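Local atomic coordinates of putative lipoprotein (Campylobacter jejuni subsp. jejuni, PDB entry 2G5G), a protein that binds two heme groups face to face as a dimer and probably serves in bacterial heme uptake and transport. Residues I30-M35 / Q60-N65; A66-L71 / I76-A81. All coordinates share one frame; numbering follows the deposited sequence.

How the interactions relate
Both contacts use helix 54-73, through the consecutive segments 60-65 and 66-71, and their centres lie about 12 Å apart. Interaction 1 comes first along the chain and joins helix 32-39 to the middle of that helix. Interaction 2 follows at once and joins its last turns to strand 78-82 of the central mixed sheet. They touch where Phe64 packs on Phe78 and Val80, and where Phe32 reaches Ala66. One helix is thus held by a neighbouring helix and by the sheet beside it. Both contacts are structural packing. None of their residues is among those that line the heme pocket.

Interaction 1: residues I30-M35 / Q60-N65; sequences ISFEDM and QVMIFN
First torsions bring the Phe32 ring and the CG1 branch of Ile63 together between two helices. Phe32 holds CG anti to its N (chi1 -178°), which carries the ring out from the first turn of helix 32-39 to helix 54-73. Ile63 has CG1 beside its own N (chi1 -63°), and that branch runs toward the Phe32 ring. The ring arrives end-on. Its CZ lies 3.4 Å from Met62 O and 3.9 Å from Ile63 CA, both at the ring edge and near its plane. The ring rim therefore faces the helix backbone. Ile63 CG1 comes from beyond the rim, 3.9 Å from Phe32 CE1. Met62, a selenomethionine, approaches from the other side of the ring plane: its CE stands above the CD1-CE1 side, 3.9 Å from Phe32 CE1. The Met62 chain bends at its last torsion to bring the methyl back to the ring. Met35, also selenomethionine, adds its own methyl: Met35 CE is 4.1 Å from Ile63 CG1, and the two side chains cross at about a right angle.

Helix 32-39 starts right at the contact. Ser31 is its N-cap, and its OG accepts from Asp34 N at 3.0 Å. Glu15 accepts from Phe32 N as well. Strand 19-23 touches Phe32 and Met35 through Ile21, and Met62 through Phe19. The contact thus joins two helices beside the sheet.

No hydrogen bond crosses between 30-35 and 60-65. The contact rests on dispersion and on hiding apolar surface, with the first turn of helix 32-39 against the middle of helix 54-73. A C-H edge of Phe32 turned to Met62 O would also be mildly favourable, since the ring rim is slightly positive.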
loop_
_atom_site.group_PDB
_atom_site.type_symbol
_atom_site.label_atom_id
_atom_site.label_comp_id
_atom_site.label_asym_id
_atom_site.label_seq_id
_atom_site.Cartn_x
_atom_site.Cartn_y
_atom_site.Cartn_z
ATOM N N ILE A 30 -12.971 -1.876 -39.806
ATOM C CA ILE A 30 -14.440 -1.952 -39.752
ATOM C C ILE A 30 -14.968 -0.562 -39.408
ATOM O O ILE A 30 -14.343 0.151 -38.631
ATOM C CB ILE A 30 -14.924 -3.042 -38.722
ATOM C CG1 ILE A 30 -16.436 -3.264 -38.780
ATOM C CG2 ILE A 30 -14.535 -2.697 -37.319
ATOM C CD1 ILE A 30 -16.957 -4.310 -37.782
ATOM N N SER A 31 -16.085 -0.153 -40.008
ATOM C CA SER A 31 -16.612 1.172 -39.687
ATOM C C SER A 31 -17.107 1.203 -38.251
ATOM O O SER A 31 -17.483 0.176 -37.708
ATOM C CB SER A 31 -17.720 1.588 -40.643
ATOM O OG SER A 31 -18.873 0.813 -40.434
ATOM N N PHE A 32 -17.053 2.384 -37.630
ATOM C CA PHE A 32 -17.676 2.619 -36.339
ATOM C C PHE A 32 -19.134 2.104 -36.300
ATOM O O PHE A 32 -19.476 1.359 -35.386
ATOM C CB PHE A 32 -17.564 4.108 -35.943
ATOM C CG PHE A 32 -18.157 4.426 -34.595
ATOM C CD1 PHE A 32 -17.358 4.499 -33.476
ATOM C CD2 PHE A 32 -19.529 4.657 -34.460
ATOM C CE1 PHE A 32 -17.907 4.788 -32.233
ATOM C CE2 PHE A 32 -20.083 4.947 -33.220
ATOM C CZ PHE A 32 -19.258 5.018 -32.105
ATOM N N GLU A 33 -19.957 2.462 -37.298
ATOM C CA GLU A 33 -21.355 1.975 -37.405
ATOM C C GLU A 33 -21.428 0.433 -37.432
ATOM O O GLU A 33 -22.223 -0.145 -36.705
ATOM C CB GLU A 33 -22.031 2.531 -38.667
ATOM C CG GLU A 33 -23.345 3.302 -38.437
ATOM C CD GLU A 33 -24.001 3.748 -39.768
ATOM O OE1 GLU A 33 -24.082 4.974 -40.033
ATOM O OE2 GLU A 33 -24.422 2.863 -40.547
ATOM N N ASP A 34 -20.626 -0.216 -38.288
ATOM C CA ASP A 34 -20.553 -1.689 -38.329
ATOM C C ASP A 34 -20.056 -2.331 -37.011
ATOM O O ASP A 34 -20.538 -3.403 -36.642
ATOM C CB ASP A 34 -19.702 -2.186 -39.508
ATOM C CG ASP A 34 -20.410 -2.013 -40.863
ATOM O OD1 ASP A 34 -21.565 -1.507 -40.920
ATOM O OD2 ASP A 34 -19.810 -2.393 -41.869
HETATM N N MSE A 35 -19.128 -1.695 -36.308
HETATM C CA MSE A 35 -18.733 -2.195 -34.968
HETATM C C MSE A 35 -19.943 -2.127 -34.012
HETATM O O MSE A 35 -20.240 -3.095 -33.308
HETATM C CB MSE A 35 -17.547 -1.444 -34.368
HETATM C CG MSE A 35 -17.132 -1.996 -33.025
HETATM SE SE MSE A 35 -15.947 -0.887 -32.035
HETATM C CE MSE A 35 -17.015 0.748 -31.756
ATOM N N GLN A 60 -15.242 6.721 -25.511
ATOM C CA GLN A 60 -16.235 6.106 -24.628
ATOM C C GLN A 60 -17.609 6.755 -24.808
ATOM O O GLN A 60 -18.608 6.069 -24.910
ATOM C CB GLN A 60 -15.770 6.172 -23.192
ATOM C CG GLN A 60 -14.497 5.430 -22.948
ATOM C CD GLN A 60 -13.707 5.928 -21.747
ATOM O OE1 GLN A 60 -14.222 6.633 -20.878
ATOM N NE2 GLN A 60 -12.426 5.538 -21.687
ATOM N N VAL A 61 -17.640 8.082 -24.887
ATOM C CA VAL A 61 -18.883 8.825 -25.109
ATOM C C VAL A 61 -19.513 8.485 -26.453
ATOM O O VAL A 61 -20.722 8.260 -26.529
ATOM C CB VAL A 61 -18.669 10.376 -24.905
ATOM C CG1 VAL A 61 -19.885 11.189 -25.383
ATOM C CG2 VAL A 61 -18.325 10.682 -23.471
HETATM N N MSE A 62 -18.696 8.394 -27.501
HETATM C CA MSE A 62 -19.183 8.068 -28.831
HETATM C C MSE A 62 -19.808 6.686 -28.880
HETATM O O MSE A 62 -20.894 6.496 -29.452
HETATM C CB MSE A 62 -18.040 8.145 -29.849
HETATM C CG MSE A 62 -17.518 9.568 -30.058
HETATM SE SE MSE A 62 -15.931 9.544 -31.238
HETATM C CE MSE A 62 -16.642 8.438 -32.667
ATOM N N ILE A 63 -19.109 5.712 -28.301
ATOM C CA ILE A 63 -19.598 4.322 -28.317
ATOM C C ILE A 63 -20.869 4.255 -27.436
ATOM O O ILE A 63 -21.890 3.740 -27.866
ATOM C CB ILE A 63 -18.539 3.350 -27.768
ATOM C CG1 ILE A 63 -17.294 3.347 -28.659
ATOM C CG2 ILE A 63 -19.154 1.905 -27.626
ATOM C CD1 ILE A 63 -16.049 2.708 -27.971
ATOM N N PHE A 64 -20.788 4.758 -26.208
ATOM C CA PHE A 64 -21.993 4.737 -25.352
ATOM C C PHE A 64 -23.199 5.362 -26.068
ATOM O O PHE A 64 -24.256 4.745 -26.153
ATOM C CB PHE A 64 -21.761 5.358 -23.968
ATOM C CG PHE A 64 -23.011 5.426 -23.103
ATOM C CD1 PHE A 64 -23.680 6.634 -22.943
ATOM C CD2 PHE A 64 -23.546 4.281 -22.500
ATOM C CE1 PHE A 64 -24.840 6.719 -22.176
ATOM C CE2 PHE A 64 -24.721 4.357 -21.734
ATOM C CZ PHE A 64 -25.361 5.582 -21.560
ATOM N N ASN A 65 -23.030 6.573 -26.590
ATOM C CA ASN A 65 -24.130 7.271 -27.249
ATOM C C ASN A 65 -24.749 6.440 -28.353
ATOM O O ASN A 65 -25.974 6.437 -28.494
ATOM C CB ASN A 65 -23.675 8.612 -27.848
ATOM C CG ASN A 65 -23.610 9.755 -26.826
ATOM O OD1 ASN A 65 -23.955 9.630 -25.649
ATOM N ND2 ASN A 65 -23.149 10.889 -27.300
#

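Interaction 2: residues A66-L71 / I76-A81; sequences ALEGNL and INFDVA
Leu71 sets its CD1 methyl over one face of the Phe78 ring. The methyl carbon is 4.0 Å from the ring centroid and 26° off the ring normal, a CH-pi contact. It sits toward the rim of the ring, with Leu71 CD1 3.7 Å from Phe78 CG. Phe78 reaches the helix because its CG is anti to its N. Leu67, one turn earlier, meets the far end of the ring, with its CD1 3.9 Å from Phe78 CZ. The other methyl of Leu71 turns to Ile76, where Leu71 CD2 is 4.0 Å from Ile76 CG2. Leu216 of strand 214-220 touches both Leu67 and Phe78.

Strand 44-49, helix 54-73 and strand 78-82 form a beta-alpha-beta crossover. Its two strands are parallel, with strand 214-220 between them. This contact is the half that joins the helix to the second strand. The chain turns after the helix, and the strand runs back nearly antiparallel to it, at 153° for the short segments. A backbone bond ties the turn: Ile76 N donates to Leu71 O at 2.9 Å.

The polar edge belongs to Glu68. Its chain bends at chi2 (60°), which brings OE1 to the edge of the Phe78 ring, in plane and 3.7 Å from Phe78 CD1. The carboxylate and ring are nearly coplanar. A water lies 2.7 Å from Glu68 OE1 and can donate to it or to Phe78 O; it has more acceptors in reach than protons. Ser135 OG hydrogen-bonds to Phe78 O, and Lys134 N to Glu68 OE2.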
loop_
_atom_site.group_PDB
_atom_site.type_symbol
_atom_site.label_atom_id
_atom_site.label_comp_id
_atom_site.label_asym_id
_atom_site.label_seq_id
_atom_site.Cartn_x
_atom_site.Cartn_y
_atom_site.Cartn_z
ATOM N N ALA A 66 -23.936 5.764 -29.177
ATOM C CA ALA A 66 -24.527 5.037 -30.311
ATOM C C ALA A 66 -25.310 3.813 -29.817
ATOM O O ALA A 66 -26.367 3.442 -30.376
ATOM C CB ALA A 66 -23.461 4.630 -31.337
ATOM N N LEU A 67 -24.790 3.175 -28.776
ATOM C CA LEU A 67 -25.433 1.958 -28.285
ATOM C C LEU A 67 -26.728 2.329 -27.552
ATOM O O LEU A 67 -27.731 1.663 -27.730
ATOM C CB LEU A 67 -24.504 1.213 -27.333
ATOM C CG LEU A 67 -23.188 0.612 -27.849
ATOM C CD1 LEU A 67 -22.334 0.245 -26.634
ATOM C CD2 LEU A 67 -23.440 -0.614 -28.649
ATOM N N GLU A 68 -26.658 3.370 -26.727
ATOM C CA GLU A 68 -27.783 3.880 -25.905
ATOM C C GLU A 68 -28.953 4.293 -26.773
ATOM O O GLU A 68 -30.100 3.938 -26.481
ATOM C CB GLU A 68 -27.326 5.051 -25.000
ATOM C CG GLU A 68 -28.443 5.881 -24.262
ATOM C CD GLU A 68 -29.284 5.030 -23.337
ATOM O OE1 GLU A 68 -28.902 3.847 -23.108
ATOM O OE2 GLU A 68 -30.326 5.538 -22.840
ATOM N N GLY A 69 -28.651 5.036 -27.837
ATOM C CA GLY A 69 -29.671 5.516 -28.769
ATOM C C GLY A 69 -30.413 4.373 -29.432
ATOM O O GLY A 69 -31.660 4.345 -29.486
ATOM N N ASN A 70 -29.673 3.402 -29.939
ATOM C CA ASN A 70 -30.313 2.257 -30.560
ATOM C C ASN A 70 -31.161 1.447 -29.568
ATOM O O ASN A 70 -32.269 1.064 -29.878
ATOM C CB ASN A 70 -29.285 1.339 -31.225
ATOM C CG ASN A 70 -29.928 0.103 -31.804
ATOM O OD1 ASN A 70 -30.315 0.080 -32.978
ATOM N ND2 ASN A 70 -30.088 -0.926 -30.974
ATOM N N LEU A 71 -30.620 1.183 -28.386
ATOM C CA LEU A 71 -31.304 0.297 -27.446
ATOM C C LEU A 71 -32.526 0.964 -26.807
ATOM O O LEU A 71 -33.593 0.354 -26.681
ATOM C CB LEU A 71 -30.320 -0.195 -26.410
ATOM C CG LEU A 71 -29.286 -1.138 -27.063
ATOM C CD1 LEU A 71 -28.157 -1.363 -26.079
ATOM C CD2 LEU A 71 -29.900 -2.469 -27.660
ATOM N N ILE A 76 -35.007 -1.617 -25.090
ATOM C CA ILE A 76 -34.147 -2.634 -24.491
ATOM C C ILE A 76 -33.324 -1.949 -23.392
ATOM O O ILE A 76 -32.644 -0.946 -23.668
ATOM C CB ILE A 76 -33.254 -3.276 -25.557
ATOM C CG1 ILE A 76 -34.129 -4.042 -26.567
ATOM C CG2 ILE A 76 -32.220 -4.202 -24.903
ATOM C CD1 ILE A 76 -33.402 -4.447 -27.823
ATOM N N ASN A 77 -33.419 -2.457 -22.153
ATOM C CA ASN A 77 -32.657 -1.937 -21.016
ATOM C C ASN A 77 -31.155 -2.025 -21.305
ATOM O O ASN A 77 -30.701 -3.016 -21.870
ATOM C CB ASN A 77 -32.910 -2.736 -19.732
ATOM C CG ASN A 77 -34.273 -2.493 -19.129
ATOM O OD1 ASN A 77 -34.879 -1.454 -19.341
ATOM N ND2 ASN A 77 -34.753 -3.466 -18.353
ATOM N N PHE A 78 -30.406 -1.012 -20.882
ATOM C CA PHE A 78 -28.954 -1.028 -21.087
ATOM C C PHE A 78 -28.269 -0.286 -19.966
ATOM O O PHE A 78 -28.484 0.939 -19.798
ATOM C CB PHE A 78 -28.607 -0.373 -22.436
ATOM C CG PHE A 78 -27.128 -0.286 -22.723
ATOM C CD1 PHE A 78 -26.552 0.929 -23.104
ATOM C CD2 PHE A 78 -26.323 -1.428 -22.665
ATOM C CE1 PHE A 78 -25.192 1.010 -23.406
ATOM C CE2 PHE A 78 -24.941 -1.349 -22.969
ATOM C CZ PHE A 78 -24.396 -0.147 -23.348
ATOM N N ASP A 79 -27.432 -1.008 -19.214
ATOM C CA ASP A 79 -26.752 -0.444 -18.030
ATOM C C ASP A 79 -25.231 -0.368 -18.169
ATOM O O ASP A 79 -24.692 -1.008 -19.050
ATOM C CB ASP A 79 -27.106 -1.253 -16.805
ATOM C CG ASP A 79 -28.601 -1.207 -16.497
ATOM O OD1 ASP A 79 -29.236 -0.164 -16.780
ATOM O OD2 ASP A 79 -29.136 -2.217 -16.004
ATOM N N VAL A 80 -24.565 0.408 -17.302
ATOM C CA VAL A 80 -23.103 0.605 -17.349
ATOM C C VAL A 80 -22.451 0.296 -16.006
ATOM O O VAL A 80 -22.796 0.884 -14.982
ATOM C CB VAL A 80 -22.716 2.023 -17.816
ATOM C CG1 VAL A 80 -21.176 2.226 -17.765
ATOM C CG2 VAL A 80 -23.202 2.254 -19.219
ATOM N N ALA A 81 -21.540 -0.678 -16.012
ATOM C CA ALA A 81 -20.796 -1.037 -14.812
ATOM C C ALA A 81 -19.456 -0.308 -14.871
ATOM O O ALA A 81 -18.887 -0.105 -15.942
ATOM C CB ALA A 81 -20.580 -2.572 -14.756
HETATM O O HOH W 1 -30.571 2.593 -21.417
#